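Local coordinates for protein CghA (Chaetomium globosum, PDB 6KBC) that belongs to the Diels-Alderase family of the calycin clan, with two β-rich domains that together enclose a pocket occupied by the ligand WK1, at residues A[84-90]-A[346-350]; A[49-53]-A[243-247]; A[318-322]-A[390-394]. All coordinates share one frame; numbering follows the deposited sequence.

From the N terminus the chain first lays down 49-53 and then 84-90, both in the N-terminal domain. Segment 243-247, in the C-terminal domain, returns to 49-53 and closes interaction 2 at the buried centre of the molecule. Segment 318-322 then opens interaction 3, 346-350 closes interaction 1 on 84-90, and 390-394 closes interaction 3. Interaction 1 therefore crosses both of the others, whereas interactions 2 and 3 follow in series. Interactions 1 and 2 tie the two domains together, and both touch WK1. Interaction 3 stays within the C-terminal domain, where Glu390 packs on Leu243 of interaction 2 in the neighbouring strand.

Interaction 1 of 3, residues A[84-90]-A[346-350]; sequences AWSDGTV and HQAWW. With WK1 ((2S)-3-[(2S,4E)-4-[[(1R,2S,4aR,6S,8R,8aS)-2-[(E)-but-2-en-2-yl]-6,8-dimethyl-1,2,4a,5,6,7,8,8a-octahydronaphthalen-1-yl]-oxidanyl-methylidene]-3,5-bis(oxidanylidene)pyrrolidin-2-yl]-2-methyl-2-oxidanyl-propanoic acid), chain B.
Gln347 reaches across to the type I β turn Trp85-Gly88 and bonds to its first carbonyl. CB points at the turn. CG lies anti to the backbone N (chi1 -178°), and the chain stays extended beyond it, which carries the amide out to the turn. CD comes to 3.5 Å from Trp85 O. OE1 lies near Ser86 CA, unbonded to Trp85 O, a fellow acceptor. At the tip, NE2 donates to Trp85 O at 2.9 Å, on a bent path (139° at the hydrogen), from above the carbonyl plane. Gly88 N, which closes the turn, reaches that oxygen from the opposite face, so two donors hold it. NE2 also has Gly88 CA at 3.7 Å and donates to a water (3.0 Å from NE2), which donates to Gly88 O and Ala348 O. Asp87 OD1 accepts from Thr89 N, an Asx turn, and from Thr89 OG1. Just before the turn, Ala84 CB sits over one face of the Trp349 indole in a CH-pi contact, 3.7 Å from the centroid of the five-membered ring; Trp350 CZ3 covers the opposite face. Val90 CG1 packs 3.4 Å from Trp349 O. One face of Trp350 meets WK1 C18, and its NE1 bonds to Asn364. The turn joins strands 77-85 and 90-96 of the N-terminal domain, while strand 348-353 comes from the C-terminal domain, with Trp349 also touching strand 60-69.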
loop_
_atom_site.group_PDB
_atom_site.type_symbol
_atom_site.label_atom_id
_atom_site.label_comp_id
_atom_site.label_asym_id
_atom_site.label_seq_id
_atom_site.Cartn_x
_atom_site.Cartn_y
_atom_site.Cartn_z
ATOM N N ALA A 84 -14.432 -0.772 4.190
ATOM C CA ALA A 84 -14.886 -0.772 5.573
ATOM C C ALA A 84 -15.794 0.426 5.806
ATOM O O ALA A 84 -15.555 1.507 5.263
ATOM C CB ALA A 84 -13.708 -0.729 6.557
ATOM N N TRP A 85 -16.826 0.230 6.624
ATOM C CA TRP A 85 -17.730 1.294 7.043
ATOM C C TRP A 85 -17.713 1.379 8.562
ATOM O O TRP A 85 -17.598 0.362 9.243
ATOM C CB TRP A 85 -19.179 1.032 6.607
ATOM C CG TRP A 85 -19.479 1.127 5.144
ATOM C CD1 TRP A 85 -20.144 2.147 4.504
ATOM C CD2 TRP A 85 -19.163 0.157 4.132
ATOM N NE1 TRP A 85 -20.245 1.870 3.164
ATOM C CE2 TRP A 85 -19.668 0.650 2.910
ATOM C CE3 TRP A 85 -18.505 -1.079 4.142
ATOM C CZ2 TRP A 85 -19.527 -0.043 1.711
ATOM C CZ3 TRP A 85 -18.363 -1.767 2.952
ATOM C CH2 TRP A 85 -18.871 -1.246 1.746
ATOM N N SER A 86 -17.888 2.594 9.084
ATOM C CA SER A 86 -17.855 2.791 10.532
ATOM C C SER A 86 -18.910 1.959 11.254
ATOM O O SER A 86 -18.753 1.679 12.446
ATOM C CB SER A 86 -18.052 4.272 10.872
ATOM O OG SER A 86 -19.258 4.762 10.308
ATOM N N ASP A 87 -19.987 1.562 10.570
ATOM C CA ASP A 87 -21.014 0.767 11.238
ATOM C C ASP A 87 -20.619 -0.693 11.423
ATOM O O ASP A 87 -21.424 -1.469 11.953
ATOM C CB ASP A 87 -22.352 0.862 10.491
ATOM C CG ASP A 87 -22.363 0.123 9.148
ATOM O OD1 ASP A 87 -21.355 -0.491 8.742
ATOM O OD2 ASP A 87 -23.419 0.160 8.480
ATOM N N GLY A 88 -19.405 -1.082 11.017
ATOM C CA GLY A 88 -18.925 -2.438 11.171
ATOM C C GLY A 88 -18.897 -3.236 9.886
ATOM O O GLY A 88 -18.207 -4.258 9.821
ATOM N N THR A 89 -19.609 -2.787 8.854
ATOM C CA THR A 89 -19.601 -3.521 7.600
ATOM C C THR A 89 -18.204 -3.529 6.998
ATOM O O THR A 89 -17.515 -2.508 6.965
ATOM C CB THR A 89 -20.573 -2.914 6.592
ATOM O OG1 THR A 89 -21.838 -2.684 7.215
ATOM C CG2 THR A 89 -20.752 -3.862 5.429
ATOM N N VAL A 90 -17.781 -4.699 6.533
ATOM C CA VAL A 90 -16.568 -4.809 5.744
ATOM C C VAL A 90 -16.906 -5.620 4.504
ATOM O O VAL A 90 -17.829 -6.440 4.500
ATOM C CB VAL A 90 -15.402 -5.446 6.533
ATOM C CG1 VAL A 90 -15.062 -4.584 7.756
ATOM C CG2 VAL A 90 -15.758 -6.867 6.934
ATOM N N HIS A 346 -8.585 0.314 15.613
ATOM C CA HIS A 346 -9.913 0.814 15.922
ATOM C C HIS A 346 -11.010 -0.051 15.333
ATOM O O HIS A 346 -11.999 -0.331 16.006
ATOM C CB HIS A 346 -10.068 2.256 15.421
ATOM C CG HIS A 346 -11.425 2.823 15.687
ATOM N ND1 HIS A 346 -11.807 3.280 16.930
ATOM C CD2 HIS A 346 -12.505 2.971 14.879
ATOM C CE1 HIS A 346 -13.061 3.694 16.874
ATOM N NE2 HIS A 346 -13.506 3.522 15.640
ATOM N N GLN A 347 -10.847 -0.501 14.098
ATOM C CA GLN A 347 -11.845 -1.334 13.453
ATOM C C GLN A 347 -11.132 -2.441 12.715
ATOM O O GLN A 347 -10.213 -2.170 11.938
ATOM C CB GLN A 347 -12.725 -0.540 12.464
ATOM C CG GLN A 347 -13.793 -1.416 11.827
ATOM C CD GLN A 347 -14.646 -0.687 10.793
ATOM O OE1 GLN A 347 -14.537 0.533 10.608
ATOM N NE2 GLN A 347 -15.493 -1.444 10.102
ATOM N N ALA A 348 -11.579 -3.670 12.941
ATOM C CA ALA A 348 -11.062 -4.823 12.217
ATOM C C ALA A 348 -11.604 -4.799 10.798
ATOM O O ALA A 348 -12.810 -4.926 10.582
ATOM C CB ALA A 348 -11.469 -6.114 12.920
ATOM N N TRP A 349 -10.715 -4.642 9.831
ATOM C CA TRP A 349 -11.117 -4.444 8.448
ATOM C C TRP A 349 -11.125 -5.763 7.683
ATOM O O TRP A 349 -12.150 -6.167 7.122
ATOM C CB TRP A 349 -10.157 -3.431 7.825
ATOM C CG TRP A 349 -10.492 -2.968 6.438
ATOM C CD1 TRP A 349 -11.465 -3.447 5.606
ATOM C CD2 TRP A 349 -9.814 -1.941 5.719
ATOM N NE1 TRP A 349 -11.443 -2.757 4.407
ATOM C CE2 TRP A 349 -10.434 -1.831 4.452
ATOM C CE3 TRP A 349 -8.741 -1.097 6.022
ATOM C CZ2 TRP A 349 -10.015 -0.915 3.496
ATOM C CZ3 TRP A 349 -8.322 -0.184 5.061
ATOM C CH2 TRP A 349 -8.955 -0.107 3.817
ATOM N N TRP A 350 -9.981 -6.441 7.643
ATOM C CA TRP A 350 -9.895 -7.780 7.091
ATOM C C TRP A 350 -8.978 -8.597 7.984
ATOM O O TRP A 350 -8.203 -8.054 8.773
ATOM C CB TRP A 350 -9.411 -7.772 5.626
ATOM C CG TRP A 350 -7.956 -7.451 5.429
ATOM C CD1 TRP A 350 -6.887 -8.302 5.578
ATOM C CD2 TRP A 350 -7.415 -6.200 5.003
ATOM N NE1 TRP A 350 -5.715 -7.645 5.280
ATOM C CE2 TRP A 350 -6.010 -6.353 4.931
ATOM C CE3 TRP A 350 -7.981 -4.960 4.675
ATOM C CZ2 TRP A 350 -5.168 -5.316 4.555
ATOM C CZ3 TRP A 350 -7.136 -3.925 4.299
ATOM C CH2 TRP A 350 -5.742 -4.112 4.243
HETATM O O WK1 B . -6.782 -10.385 -0.385
HETATM C C17 WK1 B . -6.733 -9.223 -0.070
HETATM O O1 WK1 B . -7.669 -8.485 -0.193
HETATM C C19 WK1 B . -5.495 -8.661 0.500
HETATM O O2 WK1 B . -4.525 -9.626 0.728
HETATM C C18 WK1 B . -5.804 -8.073 1.842
HETATM C C20 WK1 B . -5.030 -7.694 -0.552
HETATM C C22 WK1 B . -4.028 -6.758 -0.010
HETATM N N WK1 B . -3.608 -5.647 -0.843
HETATM C C21 WK1 B . -2.284 -5.539 -0.805
HETATM O O5 WK1 B . -1.638 -4.597 -1.452
HETATM C C23 WK1 B . -2.766 -7.305 0.433
HETATM O O4 WK1 B . -2.616 -8.356 1.214
HETATM C C24 WK1 B . -1.624 -6.579 -0.003
HETATM C C16 WK1 B . -0.225 -6.856 0.306
HETATM O O3 WK1 B . 0.027 -7.852 1.064
HETATM C C9 WK1 B . 0.834 -5.933 -0.128
HETATM C C8 WK1 B . 0.779 -4.887 1.021
HETATM C C12 WK1 B . -0.567 -4.471 1.576
HETATM C C13 WK1 B . -1.204 -3.396 1.167
HETATM C C90 WK1 B . -2.532 -3.018 1.728
HETATM C C14 WK1 B . -1.220 -5.294 2.628
HETATM C C7 WK1 B . 1.577 -5.324 2.212
HETATM C C6 WK1 B . 2.822 -5.681 2.040
HETATM C C3 WK1 B . 3.275 -5.903 0.633
HETATM C C4 WK1 B . 2.221 -6.549 -0.242
HETATM C C5 WK1 B . 2.707 -6.435 -1.674
HETATM C C11 WK1 B . 1.813 -7.216 -2.584
HETATM C C2 WK1 B . 4.628 -6.542 0.458
HETATM C C1 WK1 B . 5.068 -6.153 -0.918
HETATM C C10 WK1 B . 6.484 -6.491 -1.249
HETATM C C WK1 B . 4.153 -6.836 -1.887
HETATM O O HOH W 1 -15.661 -4.131 11.314
#

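Interaction 2 of 3, residues A[49-53]-A[243-247]; sequences WLFDA and LFVRA. With WK1 ((2S)-3-[(2S,4E)-4-[[(1R,2S,4aR,6S,8R,8aS)-2-[(E)-but-2-en-2-yl]-6,8-dimethyl-1,2,4a,5,6,7,8,8a-octahydronaphthalen-1-yl]-oxidanyl-methylidene]-3,5-bis(oxidanylidene)pyrrolidin-2-yl]-2-methyl-2-oxidanyl-propanoic acid), chain B.
Asp52 and Arg246 reach toward each other from strands 49-53 and 243-247 of different domains, whose axes pass 9.9 Å apart at 39°, and form a buried salt bridge. Asp52 sets CG between its backbone N and carbonyl carbon (chi1 57°), turning the carboxylate toward Arg246. Arg246 starts with CG anti to its backbone N, runs extended, then bends at chi3 (-48°), bringing the NE side of the guanidinium to the carboxylate. The grip is side-on, with both nitrogens on a single oxygen: NE donates to Asp52 OD2 at 2.8 Å and NH2 to the same OD2 at 3.0 Å. OD2 lies in the guanidinium plane, and NE meets the syn lone pair of OD2; NH2 comes from the syn side but tilted out of the carboxylate plane. The carboxylate and guanidinium planes stand steeply to one another. Asp52 OD1 accepts from Gly225 N, which helps fix the carboxylate's rotation.

Beside the ion pair, the Leu50 and Arg246 side chains run alongside in opposite senses, with CD2 of Leu50 at the guanidinium edge, 3.9 Å from Arg246 NH2. Leu50 CD1 approaches Phe244 CE1 at 4.3 Å and WK1 C13 at 3.9 Å. Phe244 lays one ring face against WK1 C90, while its CZ comes within 3.6 Å of Asp52 OD2. Arg246 NH2 has a second acidic partner in Asp227, so one guanidinium answers two acids. This network would be expected to keep both acids ionised, and it places a charged cross-link between the domains behind the apolar wall that Leu50 and Phe244 present to WK1.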
loop_
_atom_site.group_PDB
_atom_site.type_symbol
_atom_site.label_atom_id
_atom_site.label_comp_id
_atom_site.label_asym_id
_atom_site.label_seq_id
_atom_site.Cartn_x
_atom_site.Cartn_y
_atom_site.Cartn_z
ATOM N N TRP A 49 -0.315 -2.128 -8.447
ATOM C CA TRP A 49 -0.755 -0.741 -8.469
ATOM C C TRP A 49 -1.826 -0.607 -7.400
ATOM O O TRP A 49 -2.879 -1.243 -7.498
ATOM C CB TRP A 49 -1.320 -0.350 -9.841
ATOM C CG TRP A 49 -0.322 -0.412 -10.967
ATOM C CD1 TRP A 49 0.334 0.643 -11.543
ATOM C CD2 TRP A 49 0.130 -1.584 -11.645
ATOM N NE1 TRP A 49 1.157 0.194 -12.545
ATOM C CE2 TRP A 49 1.054 -1.170 -12.624
ATOM C CE3 TRP A 49 -0.154 -2.947 -11.519
ATOM C CZ2 TRP A 49 1.695 -2.070 -13.471
ATOM C CZ3 TRP A 49 0.483 -3.838 -12.363
ATOM C CH2 TRP A 49 1.398 -3.396 -13.321
ATOM N N LEU A 50 -1.554 0.194 -6.377
ATOM C CA LEU A 50 -2.457 0.321 -5.238
ATOM C C LEU A 50 -3.090 1.703 -5.219
ATOM O O LEU A 50 -2.399 2.713 -5.387
ATOM C CB LEU A 50 -1.719 0.081 -3.910
ATOM C CG LEU A 50 -2.488 0.251 -2.585
ATOM C CD1 LEU A 50 -1.900 -0.701 -1.527
ATOM C CD2 LEU A 50 -2.464 1.706 -2.067
ATOM N N PHE A 51 -4.397 1.748 -4.963
ATOM C CA PHE A 51 -5.135 3.001 -4.838
ATOM C C PHE A 51 -6.017 2.891 -3.608
ATOM O O PHE A 51 -6.704 1.886 -3.432
ATOM C CB PHE A 51 -6.023 3.293 -6.064
ATOM C CG PHE A 51 -5.281 3.321 -7.377
ATOM C CD1 PHE A 51 -4.981 2.143 -8.042
ATOM C CD2 PHE A 51 -4.922 4.529 -7.957
ATOM C CE1 PHE A 51 -4.302 2.175 -9.266
ATOM C CE2 PHE A 51 -4.251 4.569 -9.177
ATOM C CZ PHE A 51 -3.942 3.388 -9.827
ATOM N N ASP A 52 -6.035 3.921 -2.770
ATOM C CA ASP A 52 -6.881 3.814 -1.593
ATOM C C ASP A 52 -7.501 5.159 -1.257
ATOM O O ASP A 52 -7.186 6.195 -1.851
ATOM C CB ASP A 52 -6.121 3.257 -0.373
ATOM C CG ASP A 52 -4.905 4.081 -0.006
ATOM O OD1 ASP A 52 -4.884 5.297 -0.321
ATOM O OD2 ASP A 52 -3.968 3.516 0.617
ATOM N N ALA A 53 -8.386 5.124 -0.269
ATOM C CA ALA A 53 -9.080 6.320 0.168
ATOM C C ALA A 53 -9.640 6.029 1.546
ATOM O O ALA A 53 -10.108 4.922 1.801
ATOM C CB ALA A 53 -10.215 6.673 -0.794
ATOM N N LEU A 243 4.364 -4.494 6.906
ATOM C CA LEU A 243 3.481 -3.492 7.491
ATOM C C LEU A 243 3.235 -2.386 6.479
ATOM O O LEU A 243 4.170 -1.669 6.103
ATOM C CB LEU A 243 4.076 -2.900 8.762
ATOM C CG LEU A 243 3.298 -1.673 9.276
ATOM C CD1 LEU A 243 1.914 -2.077 9.735
ATOM C CD2 LEU A 243 4.076 -1.009 10.403
ATOM N N PHE A 244 1.984 -2.246 6.052
ATOM C CA PHE A 244 1.526 -1.081 5.293
ATOM C C PHE A 244 0.890 -0.081 6.243
ATOM O O PHE A 244 0.092 -0.465 7.098
ATOM C CB PHE A 244 0.494 -1.472 4.232
ATOM C CG PHE A 244 -0.092 -0.276 3.494
ATOM C CD1 PHE A 244 0.546 0.242 2.378
ATOM C CD2 PHE A 244 -1.263 0.332 3.934
ATOM C CE1 PHE A 244 0.018 1.361 1.692
ATOM C CE2 PHE A 244 -1.803 1.444 3.263
ATOM C CZ PHE A 244 -1.153 1.958 2.146
ATOM N N VAL A 245 1.215 1.206 6.083
ATOM C CA VAL A 245 0.546 2.259 6.844
ATOM C C VAL A 245 0.230 3.413 5.916
ATOM O O VAL A 245 1.089 3.847 5.144
ATOM C CB VAL A 245 1.410 2.814 7.998
ATOM C CG1 VAL A 245 0.681 3.939 8.706
ATOM C CG2 VAL A 245 1.800 1.741 8.970
ATOM N N ARG A 246 -0.972 3.967 6.048
ATOM C CA ARG A 246 -1.227 5.323 5.574
ATOM C C ARG A 246 -2.079 6.005 6.623
ATOM O O ARG A 246 -3.136 5.484 6.979
ATOM C CB ARG A 246 -1.934 5.347 4.221
ATOM C CG ARG A 246 -2.059 6.786 3.692
ATOM C CD ARG A 246 -2.954 6.882 2.472
ATOM N NE ARG A 246 -2.648 5.878 1.458
ATOM C CZ ARG A 246 -1.574 5.891 0.671
ATOM N NH1 ARG A 246 -0.675 6.870 0.756
ATOM N NH2 ARG A 246 -1.421 4.930 -0.232
ATOM N N ALA A 247 -1.616 7.141 7.135
ATOM C CA ALA A 247 -2.323 7.793 8.224
ATOM C C ALA A 247 -2.151 9.294 8.114
ATOM O O ALA A 247 -1.128 9.782 7.632
ATOM C CB ALA A 247 -1.816 7.348 9.598
HETATM O O WK1 B . -6.782 -10.385 -0.385
HETATM C C17 WK1 B . -6.733 -9.223 -0.070
HETATM O O1 WK1 B . -7.669 -8.485 -0.193
HETATM C C19 WK1 B . -5.495 -8.661 0.500
HETATM O O2 WK1 B . -4.525 -9.626 0.728
HETATM C C18 WK1 B . -5.804 -8.073 1.842
HETATM C C20 WK1 B . -5.030 -7.694 -0.552
HETATM C C22 WK1 B . -4.028 -6.758 -0.010
HETATM N N WK1 B . -3.608 -5.647 -0.843
HETATM C C21 WK1 B . -2.284 -5.539 -0.805
HETATM O O5 WK1 B . -1.638 -4.597 -1.452
HETATM C C23 WK1 B . -2.766 -7.305 0.433
HETATM O O4 WK1 B . -2.616 -8.356 1.214
HETATM C C24 WK1 B . -1.624 -6.579 -0.003
HETATM C C16 WK1 B . -0.225 -6.856 0.306
HETATM O O3 WK1 B . 0.027 -7.852 1.064
HETATM C C9 WK1 B . 0.834 -5.933 -0.128
HETATM C C8 WK1 B . 0.779 -4.887 1.021
HETATM C C12 WK1 B . -0.567 -4.471 1.576
HETATM C C13 WK1 B . -1.204 -3.396 1.167
HETATM C C90 WK1 B . -2.532 -3.018 1.728
HETATM C C14 WK1 B . -1.220 -5.294 2.628
HETATM C C7 WK1 B . 1.577 -5.324 2.212
HETATM C C6 WK1 B . 2.822 -5.681 2.040
HETATM C C3 WK1 B . 3.275 -5.903 0.633
HETATM C C4 WK1 B . 2.221 -6.549 -0.242
HETATM C C5 WK1 B . 2.707 -6.435 -1.674
HETATM C C11 WK1 B . 1.813 -7.216 -2.584
HETATM C C2 WK1 B . 4.628 -6.542 0.458
HETATM C C1 WK1 B . 5.068 -6.153 -0.918
HETATM C C10 WK1 B . 6.484 -6.491 -1.249
HETATM C C WK1 B . 4.153 -6.836 -1.887
#

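Interaction 3 of 3, residues A[318-322]-A[390-394]; sequences YRDKN and EVELS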
loop_
_atom_site.group_PDB
_atom_site.type_symbol
_atom_site.label_atom_id
_atom_site.label_comp_id
_atom_site.label_asym_id
_atom_site.label_seq_id
_atom_site.Cartn_x
_atom_site.Cartn_y
_atom_site.Cartn_z
ATOM N N TYR A 318 -3.745 -13.291 14.927
ATOM C CA TYR A 318 -2.903 -14.355 14.398
ATOM C C TYR A 318 -1.593 -14.432 15.161
ATOM O O TYR A 318 -1.626 -14.590 16.380
ATOM C CB TYR A 318 -2.713 -14.153 12.898
ATOM C CG TYR A 318 -4.025 -14.262 12.155
ATOM C CD1 TYR A 318 -4.612 -15.510 11.944
ATOM C CD2 TYR A 318 -4.675 -13.132 11.665
ATOM C CE1 TYR A 318 -5.816 -15.636 11.268
ATOM C CE2 TYR A 318 -5.889 -13.244 10.983
ATOM C CZ TYR A 318 -6.452 -14.504 10.796
ATOM O OH TYR A 318 -7.649 -14.628 10.127
ATOM N N ARG A 319 -0.444 -14.337 14.492
ATOM C CA ARG A 319 0.810 -14.578 15.205
ATOM C C ARG A 319 1.016 -13.562 16.324
ATOM O O ARG A 319 1.277 -13.929 17.477
ATOM C CB ARG A 319 2.000 -14.553 14.245
ATOM C CG ARG A 319 3.301 -14.919 14.956
ATOM C CD ARG A 319 4.521 -14.637 14.105
ATOM N NE ARG A 319 4.690 -13.198 13.890
ATOM C CZ ARG A 319 5.266 -12.670 12.819
ATOM N NH1 ARG A 319 5.710 -13.462 11.849
ATOM N NH2 ARG A 319 5.375 -11.349 12.705
ATOM N N ASP A 320 0.909 -12.283 16.000
ATOM C CA ASP A 320 1.168 -11.210 16.949
ATOM C C ASP A 320 -0.156 -10.683 17.461
ATOM O O ASP A 320 -0.998 -10.239 16.678
ATOM C CB ASP A 320 1.967 -10.080 16.299
ATOM C CG ASP A 320 3.229 -10.589 15.655
ATOM O OD1 ASP A 320 3.849 -11.504 16.251
ATOM O OD2 ASP A 320 3.603 -10.076 14.579
ATOM N N LYS A 321 -0.309 -10.689 18.772
ATOM C CA LYS A 321 -1.525 -10.211 19.420
ATOM C C LYS A 321 -1.406 -8.721 19.719
ATOM O O LYS A 321 -1.573 -8.273 20.859
ATOM C CB LYS A 321 -1.753 -11.023 20.694
ATOM C CG LYS A 321 -1.857 -12.549 20.475
ATOM C CD LYS A 321 -2.716 -12.905 19.271
ATOM C CE LYS A 321 -3.022 -14.415 19.190
ATOM N NZ LYS A 321 -1.757 -15.168 19.125
ATOM N N ASN A 322 -1.062 -7.929 18.699
ATOM C CA ASN A 322 -0.774 -6.522 18.930
ATOM C C ASN A 322 -2.045 -5.672 18.870
ATOM O O ASN A 322 -3.008 -5.990 18.166
ATOM C CB ASN A 322 0.262 -5.995 17.924
ATOM C CG ASN A 322 -0.210 -6.089 16.489
ATOM O OD1 ASN A 322 -0.665 -7.147 16.043
ATOM N ND2 ASN A 322 -0.077 -4.981 15.743
ATOM N N GLU A 390 -1.218 -5.493 8.108
ATOM C CA GLU A 390 -0.232 -6.112 8.992
ATOM C C GLU A 390 -0.148 -7.574 8.595
ATOM O O GLU A 390 -1.064 -8.347 8.887
ATOM C CB GLU A 390 -0.633 -5.934 10.458
ATOM C CG GLU A 390 -0.984 -4.468 10.754
ATOM C CD GLU A 390 -1.356 -4.221 12.198
ATOM O OE1 GLU A 390 -1.746 -3.078 12.493
ATOM O OE2 GLU A 390 -1.247 -5.149 13.036
ATOM N N VAL A 391 0.929 -7.943 7.905
ATOM C CA VAL A 391 1.057 -9.272 7.319
ATOM C C VAL A 391 2.153 -10.031 8.048
ATOM O O VAL A 391 3.247 -9.507 8.278
ATOM C CB VAL A 391 1.346 -9.221 5.812
ATOM C CG1 VAL A 391 1.264 -10.639 5.238
ATOM C CG2 VAL A 391 0.361 -8.261 5.106
ATOM N N GLU A 392 1.850 -11.272 8.383
ATOM C CA GLU A 392 2.707 -12.177 9.115
ATOM C C GLU A 392 2.976 -13.361 8.198
ATOM O O GLU A 392 2.059 -13.837 7.515
ATOM C CB GLU A 392 1.943 -12.610 10.326
ATOM C CG GLU A 392 1.703 -11.492 11.315
ATOM C CD GLU A 392 0.758 -11.965 12.355
ATOM O OE1 GLU A 392 0.188 -13.065 12.116
ATOM O OE2 GLU A 392 0.603 -11.298 13.396
ATOM N N LEU A 393 4.219 -13.830 8.154
ATOM C CA LEU A 393 4.517 -15.009 7.358
ATOM C C LEU A 393 5.401 -15.943 8.167
ATOM O O LEU A 393 6.107 -15.536 9.091
ATOM C CB LEU A 393 5.199 -14.656 6.028
ATOM C CG LEU A 393 4.370 -13.810 5.057
ATOM C CD1 LEU A 393 5.226 -13.451 3.887
ATOM C CD2 LEU A 393 3.144 -14.572 4.603
ATOM N N SER A 394 5.384 -17.204 7.771
ATOM C CA SER A 394 6.082 -18.220 8.537
ATOM C C SER A 394 7.578 -17.938 8.589
ATOM O O SER A 394 8.153 -17.354 7.670
ATOM C CB SER A 394 5.822 -19.594 7.929
ATOM O OG SER A 394 6.541 -20.572 8.661
HETATM O O HOH W 2 -1.925 -11.211 14.278
HETATM O O HOH W 3 6.293 -16.222 11.673
HETATM O O HOH W 4 -1.005 -7.798 13.418
#
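Glu392 turns CG anti to its own carbonyl carbon (chi1 -67°) and stays extended beyond it, which brings its carboxylate up to the backbone of Arg319 and Asp320. The contact pins a loop of the calycin-like C-terminal domain to strand 382-392, one carboxylate taking two successive peptide N-H groups. Arg319 N donates to OE1 of Glu392 at 2.8 Å from the syn side, and Asp320 N to OE2 of Glu392 at 2.8 Å, from above the carboxylate plane. Gly363 N adds a further donor to OE1.

Arg319 folds back at chi3 (67°) so that its guanidinium lies with one face over Glu392 CG, while NE and NH2 each take one carboxylate oxygen of Asp320. Asp241 is a second acidic partner of Arg319. The closeness of the Asp320 and Glu392 carboxylates is probably offset by this guanidinium and by Lys307, which is salt-bridged to Asp320.

Closing the inverse gamma turn centred on Lys321, Asn322 meets Glu390, whose OE1 is held by His345. Asn322 ND2 sends a nearly straight bond (168°) to Glu390 OE2 at 3.0 Å, with the oxygen lying in the plane of the amide.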